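Local coordinates for protein tRNA (cytosine(38)-C(5))-methyltransferase (Schizosaccharomyces pombe, PDB 6FDF) that methylates cytosine 38 in the anticodon loop of tRNA(Asp), and more weakly of tRNA(Glu), with S-adenosyl-L-methionine as the methyl donor, at residues 46-51 with 301-306; 116-121 with 146-151; 168-173 with 319-324; 238-243 with 253-258. All coordinates share one frame; numbering follows the deposited sequence. Where two conformers were deposited one is given.

Contact 1: 46-51 with 301-306; sequences ANEIYN and SNVTEK
I49 and V303 make the close-packed half of this contact. The I49 side chain crosses V303 at a slant, and its CD1 lies 3.7 Å from V303 CG2. The same methyl reaches S301 OG at 3.6 Å, so the tip of the isoleucine rests against both the valine and the serine; I20 and W298 also touch this side chain. Branched aliphatic residues suit such a place because they fill it without bringing in polar atoms. S301 OG, though it lies beside a methyl, is well engaged: it accepts from V303 N at 3.0 Å, which makes an ST turn, and it also bonds to the carbonyl of W298.

The other half faces solvent and is looser. Here E48 stretches out from the helix, its CG anti to the backbone N (chi1 -177°) and the chain extended beyond, so that the carboxylate can span the gap to the loop. Its OE1 receives the backbone N-H of N302 at 3.0 Å, nearly straight at 165°, on the syn side but 30° out of the carboxylate plane. OE1 also lies 3.5 Å from S301 CB, while N302 itself is exposed. The chemistry is therefore divided: apolar surface is buried on one flank, and on the other a carboxylate, probably ionised, meets a peptide dipole, a link made through backbone rather than through a countercharge.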
loop_
_atom_site.group_PDB
_atom_site.type_symbol
_atom_site.label_atom_id
_atom_site.label_comp_id
_atom_site.label_asym_id
_atom_site.label_seq_id
_atom_site.Cartn_x
_atom_site.Cartn_y
_atom_site.Cartn_z
ATOM N N ALA A 46 -12.716 4.947 4.312
ATOM C CA ALA A 46 -12.153 3.965 3.387
ATOM C C ALA A 46 -13.258 3.129 2.759
ATOM O O ALA A 46 -13.264 2.888 1.545
ATOM C CB ALA A 46 -11.154 3.067 4.115
ATOM N N ASN A 47 -14.196 2.662 3.586
ATOM C CA ASN A 47 -15.279 1.816 3.094
ATOM C C ASN A 47 -16.148 2.556 2.087
ATOM O O ASN A 47 -16.647 1.958 1.125
ATOM C CB ASN A 47 -16.133 1.333 4.265
ATOM C CG ASN A 47 -15.407 0.347 5.142
ATOM O OD1 ASN A 47 -14.395 -0.218 4.745
ATOM N ND2 ASN A 47 -15.930 0.122 6.340
ATOM N N GLU A 48 -16.369 3.853 2.313
ATOM C CA GLU A 48 -17.134 4.657 1.365
ATOM C C GLU A 48 -16.461 4.682 -0.004
ATOM O O GLU A 48 -17.118 4.468 -1.031
ATOM C CB GLU A 48 -17.320 6.074 1.910
ATOM C CG GLU A 48 -18.158 6.976 1.026
ATOM C CD GLU A 48 -18.431 8.325 1.668
ATOM O OE1 GLU A 48 -18.862 9.250 0.952
ATOM O OE2 GLU A 48 -18.208 8.459 2.891
ATOM N N ILE A 49 -15.148 4.941 -0.037
ATOM C CA ILE A 49 -14.409 4.894 -1.298
ATOM C C ILE A 49 -14.398 3.480 -1.863
ATOM O O ILE A 49 -14.591 3.281 -3.069
ATOM C CB ILE A 49 -12.978 5.436 -1.104
ATOM C CG1 ILE A 49 -13.016 6.882 -0.599
ATOM C CG2 ILE A 49 -12.161 5.311 -2.389
ATOM C CD1 ILE A 49 -13.700 7.829 -1.555
ATOM N N TYR A 50 -14.208 2.473 -1.006
ATOM C CA TYR A 50 -14.166 1.097 -1.498
ATOM C C TYR A 50 -15.458 0.754 -2.230
ATOM O O TYR A 50 -15.443 0.261 -3.365
ATOM C CB TYR A 50 -13.912 0.106 -0.352
ATOM C CG TYR A 50 -13.635 -1.304 -0.852
ATOM C CD1 TYR A 50 -14.657 -2.092 -1.390
ATOM C CD2 TYR A 50 -12.357 -1.841 -0.803
ATOM C CE1 TYR A 50 -14.402 -3.371 -1.873
ATOM C CE2 TYR A 50 -12.096 -3.123 -1.269
ATOM C CZ TYR A 50 -13.120 -3.877 -1.810
ATOM O OH TYR A 50 -12.858 -5.147 -2.277
ATOM N N ASN A 51 -16.595 1.010 -1.583
ATOM C CA ASN A 51 -17.874 0.575 -2.131
ATOM C C ASN A 51 -18.260 1.376 -3.366
ATOM O O ASN A 51 -18.921 0.843 -4.266
ATOM C CB ASN A 51 -18.947 0.673 -1.049
ATOM C CG ASN A 51 -18.760 -0.374 0.032
ATOM O OD1 ASN A 51 -18.277 -1.470 -0.238
ATOM N ND2 ASN A 51 -19.135 -0.038 1.262
ATOM N N SER A 301 -18.202 11.523 -3.693
ATOM C CA SER A 301 -18.294 11.074 -2.312
ATOM C C SER A 301 -18.174 12.273 -1.377
ATOM O O SER A 301 -17.933 13.404 -1.804
ATOM C CB SER A 301 -17.206 10.044 -2.000
ATOM O OG SER A 301 -15.941 10.677 -1.923
ATOM N N ASN A 302 -18.336 12.007 -0.083
ATOM C CA ASN A 302 -18.059 12.983 0.960
ATOM C C ASN A 302 -16.590 13.002 1.371
ATOM O O ASN A 302 -16.234 13.689 2.335
ATOM C CB ASN A 302 -18.942 12.712 2.182
ATOM C CG ASN A 302 -20.427 12.784 1.859
ATOM O OD1 ASN A 302 -20.862 13.626 1.073
ATOM N ND2 ASN A 302 -21.211 11.897 2.463
ATOM N N VAL A 303 -15.732 12.273 0.663
ATOM C CA VAL A 303 -14.316 12.188 1.003
ATOM C C VAL A 303 -13.553 13.234 0.200
ATOM O O VAL A 303 -13.535 13.190 -1.035
ATOM C CB VAL A 303 -13.764 10.781 0.735
ATOM C CG1 VAL A 303 -12.295 10.706 1.133
ATOM C CG2 VAL A 303 -14.584 9.733 1.482
ATOM N N THR A 304 -12.922 14.175 0.900
ATOM C CA THR A 304 -12.193 15.262 0.264
ATOM C C THR A 304 -10.812 14.798 -0.195
ATOM O O THR A 304 -10.289 13.776 0.254
ATOM C CB THR A 304 -12.027 16.440 1.224
ATOM O OG1 THR A 304 -11.135 16.057 2.280
ATOM C CG2 THR A 304 -13.363 16.827 1.825
ATOM N N GLU A 305 -10.214 15.585 -1.095
ATOM C CA GLU A 305 -8.859 15.287 -1.551
ATOM C C GLU A 305 -7.883 15.251 -0.383
ATOM O O GLU A 305 -6.941 14.450 -0.373
ATOM C CB GLU A 305 -8.407 16.317 -2.583
ATOM C CG GLU A 305 -7.097 15.941 -3.243
ATOM C CD GLU A 305 -6.688 16.884 -4.346
ATOM O OE1 GLU A 305 -7.175 18.034 -4.364
ATOM O OE2 GLU A 305 -5.867 16.480 -5.193
ATOM N N LYS A 306 -8.090 16.120 0.607
ATOM C CA LYS A 306 -7.252 16.105 1.800
ATOM C C LYS A 306 -7.320 14.754 2.503
ATOM O O LYS A 306 -6.296 14.227 2.956
ATOM C CB LYS A 306 -7.687 17.232 2.738
ATOM C CG LYS A 306 -6.724 17.548 3.859
ATOM C CD LYS A 306 -7.027 18.924 4.438
ATOM C CE LYS A 306 -7.083 19.975 3.334
ATOM N NZ LYS A 306 -7.505 21.312 3.833
#

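Contact 2: 116-121 with 146-151; sequences NNLPEY and CGYNLI
The ring of Y148 meets 116-121 by its hydroxyl end. P119 O lies at the ring's edge, near its plane and 3.2 Å from CE2, while L118 CB and E120 O come in obliquely. A173, L175 and L143, from beyond the two segments, also touch the tyrosine.

With CG beside the backbone N and anti to the carbonyl carbon (chi1 -71°), the Y148 side chain is set toward 116-121. The phenol OH donates a hydrogen bond to P119 O over a short 2.6 Å, with a C=O...donor angle of 139°, in the carbonyl plane and on a lone pair. A tyrosine suits the place because its flat ring fills buried space and still delivers a hydroxyl to a carbonyl. The proline ring crosses the tyrosine at about a right angle and sets CD 3.3 Å from the same OH. Proline suits its position too, giving apolar CD and CG surface beside the hydroxyl while its carbonyl serves as acceptor.

L118 CB also lies against the hydroxyl, 3.5 Å from Y148 OH. Its CD1 lies against C146, at the start of 146-151, 3.7 Å from C146 O and 4.3 Å from C146 CB, at a part of the contact more open to solvent.

G147, with its positive phi, is the C-prime residue of the Schellman motif that ends helix 134-145, and the chain then enters strand 148-155 at Y148. The contact thus ties the outermost strand to the loop leading into strand 121-127, with strand 168-175 running between these two strands in the sheet.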
loop_
_atom_site.group_PDB
_atom_site.type_symbol
_atom_site.label_atom_id
_atom_site.label_comp_id
_atom_site.label_asym_id
_atom_site.label_seq_id
_atom_site.Cartn_x
_atom_site.Cartn_y
_atom_site.Cartn_z
ATOM N N ASN A 116 -12.565 -24.214 9.749
ATOM C CA ASN A 116 -12.927 -25.483 9.122
ATOM C C ASN A 116 -12.012 -25.802 7.947
ATOM O O ASN A 116 -11.588 -26.952 7.772
ATOM C CB ASN A 116 -14.380 -25.439 8.648
ATOM C CG ASN A 116 -15.374 -25.675 9.770
ATOM O OD1 ASN A 116 -15.135 -26.473 10.673
ATOM N ND2 ASN A 116 -16.506 -24.986 9.707
ATOM N N ASN A 117 -11.705 -24.801 7.124
ATOM C CA ASN A 117 -10.935 -24.990 5.896
ATOM C C ASN A 117 -9.872 -23.899 5.819
ATOM O O ASN A 117 -10.181 -22.753 5.475
ATOM C CB ASN A 117 -11.838 -24.961 4.669
ATOM C CG ASN A 117 -12.920 -26.017 4.723
ATOM O OD1 ASN A 117 -14.100 -25.707 4.875
ATOM N ND2 ASN A 117 -12.521 -27.275 4.608
ATOM N N LEU A 118 -8.644 -24.249 6.176
ATOM C CA LEU A 118 -7.546 -23.296 6.105
ATOM C C LEU A 118 -7.481 -22.690 4.704
ATOM O O LEU A 118 -7.630 -23.416 3.711
ATOM C CB LEU A 118 -6.219 -23.980 6.433
ATOM C CG LEU A 118 -5.967 -24.426 7.869
ATOM C CD1 LEU A 118 -4.736 -25.317 7.914
ATOM C CD2 LEU A 118 -5.773 -23.204 8.750
ATOM N N PRO A 119 -7.281 -21.378 4.579
ATOM C CA PRO A 119 -7.110 -20.803 3.242
ATOM C C PRO A 119 -5.873 -21.393 2.586
ATOM O O PRO A 119 -4.858 -21.643 3.237
ATOM C CB PRO A 119 -6.951 -19.302 3.511
ATOM C CG PRO A 119 -6.491 -19.212 4.936
ATOM C CD PRO A 119 -7.151 -20.368 5.642
ATOM N N GLU A 120 -5.969 -21.641 1.286
ATOM C CA GLU A 120 -4.837 -22.223 0.586
ATOM C C GLU A 120 -3.762 -21.193 0.279
ATOM O O GLU A 120 -2.614 -21.570 0.027
ATOM C CB GLU A 120 -5.319 -22.917 -0.688
ATOM C CG GLU A 120 -6.151 -24.159 -0.387
ATOM C CD GLU A 120 -6.665 -24.858 -1.629
ATOM O OE1 GLU A 120 -6.407 -24.371 -2.747
ATOM O OE2 GLU A 120 -7.336 -25.902 -1.484
ATOM N N TYR A 121 -4.111 -19.906 0.279
ATOM C CA TYR A 121 -3.160 -18.849 -0.039
ATOM C C TYR A 121 -3.372 -17.672 0.899
ATOM O O TYR A 121 -4.510 -17.288 1.175
ATOM C CB TYR A 121 -3.309 -18.381 -1.493
ATOM C CG TYR A 121 -3.180 -19.511 -2.488
ATOM C CD1 TYR A 121 -4.276 -20.304 -2.813
ATOM C CD2 TYR A 121 -1.959 -19.811 -3.066
ATOM C CE1 TYR A 121 -4.152 -21.356 -3.709
ATOM C CE2 TYR A 121 -1.828 -20.856 -3.956
ATOM C CZ TYR A 121 -2.925 -21.619 -4.276
ATOM O OH TYR A 121 -2.792 -22.662 -5.160
ATOM N N CYS A 146 0.767 -24.659 10.853
ATOM C CA CYS A 146 -0.429 -24.987 10.090
ATOM C C CYS A 146 -0.117 -25.443 8.668
ATOM O O CYS A 146 -1.024 -25.488 7.831
ATOM C CB CYS A 146 -1.390 -23.797 10.065
ATOM S SG CYS A 146 -2.204 -23.486 11.650
ATOM N N GLY A 147 1.134 -25.791 8.381
ATOM C CA GLY A 147 1.463 -26.434 7.124
ATOM C C GLY A 147 1.704 -25.506 5.954
ATOM O O GLY A 147 1.742 -25.980 4.812
ATOM N N TYR A 148 1.875 -24.208 6.195
ATOM C CA TYR A 148 2.129 -23.271 5.108
ATOM C C TYR A 148 3.605 -23.221 4.740
ATOM O O TYR A 148 4.491 -23.336 5.592
ATOM C CB TYR A 148 1.657 -21.862 5.471
ATOM C CG TYR A 148 0.156 -21.722 5.519
ATOM C CD1 TYR A 148 -0.554 -22.022 6.681
ATOM C CD2 TYR A 148 -0.561 -21.313 4.396
ATOM C CE1 TYR A 148 -1.923 -21.904 6.727
ATOM C CE2 TYR A 148 -1.939 -21.193 4.432
ATOM C CZ TYR A 148 -2.612 -21.490 5.608
ATOM O OH TYR A 148 -3.980 -21.381 5.673
ATOM N N ASN A 149 3.852 -23.028 3.444
ATOM C CA ASN A 149 5.162 -22.692 2.899
ATOM C C ASN A 149 5.188 -21.176 2.723
ATOM O O ASN A 149 4.448 -20.636 1.895
ATOM C CB ASN A 149 5.389 -23.419 1.572
ATOM C CG ASN A 149 6.807 -23.276 1.048
ATOM O OD1 ASN A 149 7.404 -22.200 1.123
ATOM N ND2 ASN A 149 7.347 -24.361 0.488
ATOM N N LEU A 150 5.991 -20.492 3.534
ATOM C CA LEU A 150 6.049 -19.033 3.550
ATOM C C LEU A 150 7.348 -18.543 2.922
ATOM O O LEU A 150 8.435 -18.987 3.307
ATOM C CB LEU A 150 5.931 -18.496 4.979
ATOM C CG LEU A 150 6.096 -16.983 5.174
ATOM C CD1 LEU A 150 4.910 -16.217 4.614
ATOM C CD2 LEU A 150 6.301 -16.645 6.651
ATOM N N ILE A 151 7.234 -17.627 1.959
ATOM C CA ILE A 151 8.386 -16.872 1.475
ATOM C C ILE A 151 8.140 -15.397 1.761
ATOM O O ILE A 151 6.993 -14.951 1.857
ATOM C CB ILE A 151 8.662 -17.105 -0.025
ATOM C CG1 ILE A 151 7.463 -16.668 -0.872
ATOM C CG2 ILE A 151 9.002 -18.569 -0.272
ATOM C CD1 ILE A 151 7.775 -16.608 -2.366
#

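Contact 3: 168-173 with 319-324; sequences RWYGLA and KVVSYL
Helix 318-328 packs on the central mixed sheet of the class I methyltransferase fold, and Y170 and L324 carry most of this contact. The two short segments run nearly parallel, their axes 22° apart and 11.0 Å from each other at the closest, a gap that large side chains fill.

L324 sets CD1 over one face of the Y170 ring, 3.5 Å from the centroid and 17° off the normal, a CH-pi contact displaced toward CD1 of the ring. Y170 has CG beside its backbone N (chi1 -60°), and the ring reaches out toward the helix. There V321 CG2 approaches CE1 obliquely at 3.8 Å, and V320 CG1 lies 3.7 Å from the hydroxyl. A broad aromatic face suits this place, since methyls from three helix residues can rest against one ring.

Two residues along the strand, on the same side, L172 crosses L324 at about a right angle. Its CD2 lies 3.6 Å from L324 O, and its CD1 comes 4.1 Å from L324 CD2.

All five touching residues are buried. Strands 121-127 and 148-155 flank strand 168-175 in the sheet, with L123 meeting both L172 and V321, while helix 22-29 borders the helix through M23 and A26 at V321.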
loop_
_atom_site.group_PDB
_atom_site.type_symbol
_atom_site.label_atom_id
_atom_site.label_comp_id
_atom_site.label_asym_id
_atom_site.label_seq_id
_atom_site.Cartn_x
_atom_site.Cartn_y
_atom_site.Cartn_z
ATOM N N ARG A 168 8.470 -2.128 1.153
ATOM C CA ARG A 168 7.507 -2.838 1.980
ATOM C C ARG A 168 7.926 -4.292 2.105
ATOM O O ARG A 168 8.548 -4.852 1.200
ATOM C CB ARG A 168 6.095 -2.762 1.388
ATOM C CG ARG A 168 5.523 -1.357 1.352
ATOM C CD ARG A 168 5.310 -0.878 2.779
ATOM N NE ARG A 168 4.521 0.346 2.865
ATOM C CZ ARG A 168 5.032 1.561 3.049
ATOM N NH1 ARG A 168 4.219 2.610 3.140
ATOM N NH2 ARG A 168 6.345 1.728 3.148
ATOM N N TRP A 169 7.572 -4.891 3.239
ATOM C CA TRP A 169 7.718 -6.322 3.454
ATOM C C TRP A 169 6.495 -7.045 2.914
ATOM O O TRP A 169 5.371 -6.551 3.034
ATOM C CB TRP A 169 7.878 -6.617 4.948
ATOM C CG TRP A 169 7.996 -8.073 5.300
ATOM C CD1 TRP A 169 9.147 -8.796 5.423
ATOM C CD2 TRP A 169 6.921 -8.971 5.612
ATOM N NE1 TRP A 169 8.857 -10.093 5.780
ATOM C CE2 TRP A 169 7.500 -10.227 5.903
ATOM C CE3 TRP A 169 5.529 -8.836 5.671
ATOM C CZ2 TRP A 169 6.736 -11.343 6.243
ATOM C CZ3 TRP A 169 4.767 -9.949 6.011
ATOM C CH2 TRP A 169 5.374 -11.184 6.291
ATOM N N TYR A 170 6.724 -8.215 2.316
ATOM C CA TYR A 170 5.650 -9.065 1.819
ATOM C C TYR A 170 5.868 -10.496 2.273
ATOM O O TYR A 170 6.988 -11.016 2.198
ATOM C CB TYR A 170 5.568 -9.044 0.292
ATOM C CG TYR A 170 5.324 -7.680 -0.283
ATOM C CD1 TYR A 170 4.036 -7.219 -0.498
ATOM C CD2 TYR A 170 6.393 -6.866 -0.658
ATOM C CE1 TYR A 170 3.811 -5.973 -1.053
ATOM C CE2 TYR A 170 6.176 -5.621 -1.203
ATOM C CZ TYR A 170 4.883 -5.181 -1.400
ATOM O OH TYR A 170 4.658 -3.937 -1.941
ATOM N N GLY A 171 4.795 -11.126 2.744
ATOM C CA GLY A 171 4.786 -12.551 3.012
ATOM C C GLY A 171 3.787 -13.252 2.117
ATOM O O GLY A 171 2.621 -12.851 2.055
ATOM N N LEU A 172 4.245 -14.261 1.384
ATOM C CA LEU A 172 3.399 -15.072 0.512
ATOM C C LEU A 172 3.406 -16.489 1.055
ATOM O O LEU A 172 4.478 -17.083 1.214
ATOM C CB LEU A 172 3.913 -15.054 -0.933
ATOM C CG LEU A 172 3.577 -13.859 -1.831
ATOM C CD1 LEU A 172 4.143 -12.559 -1.282
ATOM C CD2 LEU A 172 4.097 -14.107 -3.239
ATOM N N ALA A 173 2.221 -17.039 1.331
ATOM C CA ALA A 173 2.109 -18.353 1.957
ATOM C C ALA A 173 1.198 -19.249 1.133
ATOM O O ALA A 173 0.097 -18.835 0.761
ATOM C CB ALA A 173 1.570 -18.242 3.395
ATOM N N LYS A 319 0.681 -2.063 -8.503
ATOM C CA LYS A 319 1.481 -2.758 -9.511
ATOM C C LYS A 319 2.319 -3.868 -8.886
ATOM O O LYS A 319 2.271 -5.020 -9.334
ATOM C CB LYS A 319 2.378 -1.760 -10.247
ATOM C CG LYS A 319 1.839 -1.299 -11.587
ATOM C CD LYS A 319 1.795 -2.447 -12.586
ATOM C CE LYS A 319 1.077 -2.039 -13.858
ATOM N NZ LYS A 319 0.756 -3.218 -14.699
ATOM N N VAL A 320 3.111 -3.533 -7.864
ATOM C CA VAL A 320 3.953 -4.537 -7.204
ATOM C C VAL A 320 3.113 -5.705 -6.697
ATOM O O VAL A 320 3.455 -6.876 -6.905
ATOM C CB VAL A 320 4.773 -3.898 -6.069
ATOM C CG1 VAL A 320 5.606 -4.958 -5.354
ATOM C CG2 VAL A 320 5.697 -2.802 -6.626
ATOM N N VAL A 321 1.988 -5.411 -6.042
ATOM C CA VAL A 321 1.175 -6.497 -5.503
ATOM C C VAL A 321 0.533 -7.323 -6.613
ATOM O O VAL A 321 0.331 -8.536 -6.448
ATOM C CB VAL A 321 0.139 -5.918 -4.521
ATOM C CG1 VAL A 321 -0.819 -6.993 -4.042
ATOM C CG2 VAL A 321 0.871 -5.309 -3.339
ATOM N N SER A 322 0.204 -6.708 -7.758
ATOM C CA SER A 322 -0.335 -7.493 -8.870
ATOM C C SER A 322 0.654 -8.571 -9.308
ATOM O O SER A 322 0.259 -9.701 -9.625
ATOM C CB SER A 322 -0.693 -6.591 -10.056
ATOM O OG SER A 322 0.455 -6.145 -10.771
ATOM N N TYR A 323 1.947 -8.244 -9.316
ATOM C CA TYR A 323 2.961 -9.241 -9.647
ATOM C C TYR A 323 3.039 -10.335 -8.587
ATOM O O TYR A 323 3.153 -11.521 -8.920
ATOM C CB TYR A 323 4.330 -8.577 -9.800
ATOM C CG TYR A 323 4.443 -7.498 -10.845
ATOM C CD1 TYR A 323 3.742 -7.571 -12.040
ATOM C CD2 TYR A 323 5.267 -6.402 -10.631
ATOM C CE1 TYR A 323 3.870 -6.575 -13.002
ATOM C CE2 TYR A 323 5.394 -5.406 -11.575
ATOM C CZ TYR A 323 4.693 -5.492 -12.757
ATOM O OH TYR A 323 4.831 -4.491 -13.693
ATOM N N LEU A 324 3.019 -9.955 -7.304
ATOM C CA LEU A 324 3.101 -10.953 -6.240
ATOM C C LEU A 324 1.871 -11.850 -6.223
ATOM O O LEU A 324 1.978 -13.052 -5.953
ATOM C CB LEU A 324 3.273 -10.266 -4.885
ATOM C CG LEU A 324 4.618 -9.565 -4.695
ATOM C CD1 LEU A 324 4.519 -8.555 -3.584
ATOM C CD2 LEU A 324 5.741 -10.568 -4.428
#

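Contact 4: 238-243 with 253-258; sequences SCCCFT and AGSILQ
S255 OG takes part in two hydrogen bonds: C240 N donates to it at 2.8 Å and 157°, and D230 makes the second. The hydroxyl stands beside its own backbone N, anti to the carbonyl carbon (chi1 -54°), which also brings it 3.3 Å from C240 CB. Serine suits the spot because its one short hydroxyl can serve a backbone N-H and a carboxylate together.

A water spans the adjacent gap, donating to C240 O and accepting from S255 N at 2.7 Å each. It sits 3.1 Å above the plane of the F242 ring, toward the rim.

Farther along, T243 N donates to A253 O at 3.2 Å, coming from above the carbonyl plane by 43°. F242 CA adds a weaker C-H...O approach to the same oxygen at 3.5 Å. Between these polar links G254 presents its CA to F242 CD1; its backbone angles are of a kind readily taken by glycine, and a CB here would collide with that ring.

The touching parts of the two segments run roughly opposite, yet make only scattered bonds and no regular ladder. This is an irregular chain reversal leading into strand 256-258 of the small three-stranded sheet, which probably belongs to the target recognition domain of the C5-methyltransferases.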
loop_
_atom_site.group_PDB
_atom_site.type_symbol
_atom_site.label_atom_id
_atom_site.label_comp_id
_atom_site.label_asym_id
_atom_site.label_seq_id
_atom_site.Cartn_x
_atom_site.Cartn_y
_atom_site.Cartn_z
ATOM N N SER A 238 12.860 9.234 -9.614
ATOM C CA SER A 238 12.287 8.732 -8.370
ATOM C C SER A 238 11.741 9.897 -7.559
ATOM O O SER A 238 11.973 11.069 -7.869
ATOM C CB SER A 238 13.307 7.936 -7.546
ATOM O OG SER A 238 12.649 7.188 -6.527
ATOM N N CYS A 239 11.019 9.546 -6.499
ATOM C CA CYS A 239 10.577 10.497 -5.492
ATOM C C CYS A 239 10.386 9.723 -4.195
ATOM O O CYS A 239 10.385 8.490 -4.178
ATOM C CB CYS A 239 9.291 11.230 -5.912
ATOM S SG CYS A 239 7.810 10.211 -6.174
ATOM N N CYS A 240 10.227 10.465 -3.105
ATOM C CA CYS A 240 10.280 9.851 -1.789
ATOM C C CYS A 240 8.944 9.221 -1.410
ATOM O O CYS A 240 7.912 9.399 -2.065
ATOM C CB CYS A 240 10.718 10.873 -0.743
ATOM S SG CYS A 240 12.482 11.300 -0.863
ATOM N N CYS A 241 8.980 8.460 -0.325
ATOM C CA CYS A 241 7.804 7.729 0.118
ATOM C C CYS A 241 6.726 8.691 0.608
ATOM O O CYS A 241 7.005 9.601 1.395
ATOM C CB CYS A 241 8.210 6.752 1.215
ATOM S SG CYS A 241 6.896 5.697 1.769
ATOM N N PHE A 242 5.495 8.486 0.139
ATOM C CA PHE A 242 4.353 9.267 0.603
ATOM C C PHE A 242 3.797 8.682 1.894
ATOM O O PHE A 242 3.651 7.461 2.024
ATOM C CB PHE A 242 3.240 9.283 -0.448
ATOM C CG PHE A 242 3.598 10.022 -1.705
ATOM C CD1 PHE A 242 3.650 11.406 -1.723
ATOM C CD2 PHE A 242 3.851 9.327 -2.883
ATOM C CE1 PHE A 242 3.976 12.091 -2.891
ATOM C CE2 PHE A 242 4.165 9.999 -4.049
ATOM C CZ PHE A 242 4.233 11.386 -4.054
ATOM N N THR A 243 3.453 9.558 2.839
ATOM C CA THR A 243 2.848 9.133 4.102
ATOM C C THR A 243 1.597 9.950 4.391
ATOM O O THR A 243 1.265 10.909 3.687
ATOM C CB THR A 243 3.812 9.282 5.284
ATOM O OG1 THR A 243 3.893 10.666 5.658
ATOM C CG2 THR A 243 5.200 8.758 4.940
ATOM N N ALA A 253 7.736 12.910 4.529
ATOM C CA ALA A 253 6.334 12.705 4.194
ATOM C C ALA A 253 6.074 12.633 2.696
ATOM O O ALA A 253 4.956 12.287 2.295
ATOM C CB ALA A 253 5.466 13.817 4.803
ATOM N N GLY A 254 7.065 12.942 1.869
ATOM C CA GLY A 254 6.911 12.883 0.426
ATOM C C GLY A 254 7.670 14.033 -0.204
ATOM O O GLY A 254 7.915 15.070 0.419
ATOM N N SER A 255 8.077 13.840 -1.461
ATOM C CA SER A 255 8.753 14.892 -2.206
ATOM C C SER A 255 7.748 15.915 -2.725
ATOM O O SER A 255 6.541 15.672 -2.764
ATOM C CB SER A 255 9.521 14.302 -3.388
ATOM O OG SER A 255 10.412 13.283 -2.972
ATOM N N ILE A 256 8.267 17.072 -3.130
ATOM C CA ILE A 256 7.469 18.093 -3.793
ATOM C C ILE A 256 8.077 18.349 -5.166
ATOM O O ILE A 256 9.217 17.971 -5.447
ATOM C CB ILE A 256 7.369 19.400 -2.979
ATOM C CG1 ILE A 256 8.753 19.914 -2.584
ATOM C CG2 ILE A 256 6.513 19.174 -1.721
ATOM C CD1 ILE A 256 8.738 21.294 -1.958
ATOM N N LEU A 257 7.303 19.016 -6.017
ATOM C CA LEU A 257 7.595 19.148 -7.443
ATOM C C LEU A 257 7.981 20.582 -7.781
ATOM O O LEU A 257 7.202 21.511 -7.537
ATOM C CB LEU A 257 6.389 18.727 -8.284
ATOM C CG LEU A 257 6.623 18.752 -9.798
ATOM C CD1 LEU A 257 7.570 17.643 -10.212
ATOM C CD2 LEU A 257 5.297 18.648 -10.541
ATOM N N GLN A 258 9.166 20.753 -8.366
ATOM C CA GLN A 258 9.577 22.030 -8.939
ATOM C C GLN A 258 9.003 22.155 -10.344
ATOM O O GLN A 258 9.319 21.342 -11.220
ATOM C CB GLN A 258 11.099 22.136 -8.985
ATOM C CG GLN A 258 11.610 23.313 -9.813
ATOM C CD GLN A 258 13.126 23.336 -9.929
ATOM O OE1 GLN A 258 13.837 22.850 -9.050
ATOM N NE2 GLN A 258 13.627 23.909 -11.018
HETATM O O HOH W 1 7.271 11.839 -3.138
#

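In the fold
Contacts 2 and 3 share the large sheet: strands 148-155 and 168-175 are neighbours, I151 O and L172 N lie 2.9 Å apart in a probable hydrogen bond, and Y148 packs on A173. Contact 4 lies in the loops leading into the smaller sheet, on the opposite side of the chain's centre from contact 2 and about 37 Å from it between centres. It touches contact 3 lightly, R168 NH2 lying 4.2 Å from C241 SG. Contact 1 touches none of the others. The bound S-adenosyl-L-homocysteine lies about 8 Å from the side chains of both I49 in contact 1 and V321 in contact 3, and about 12 Å from that of T243 in contact 4.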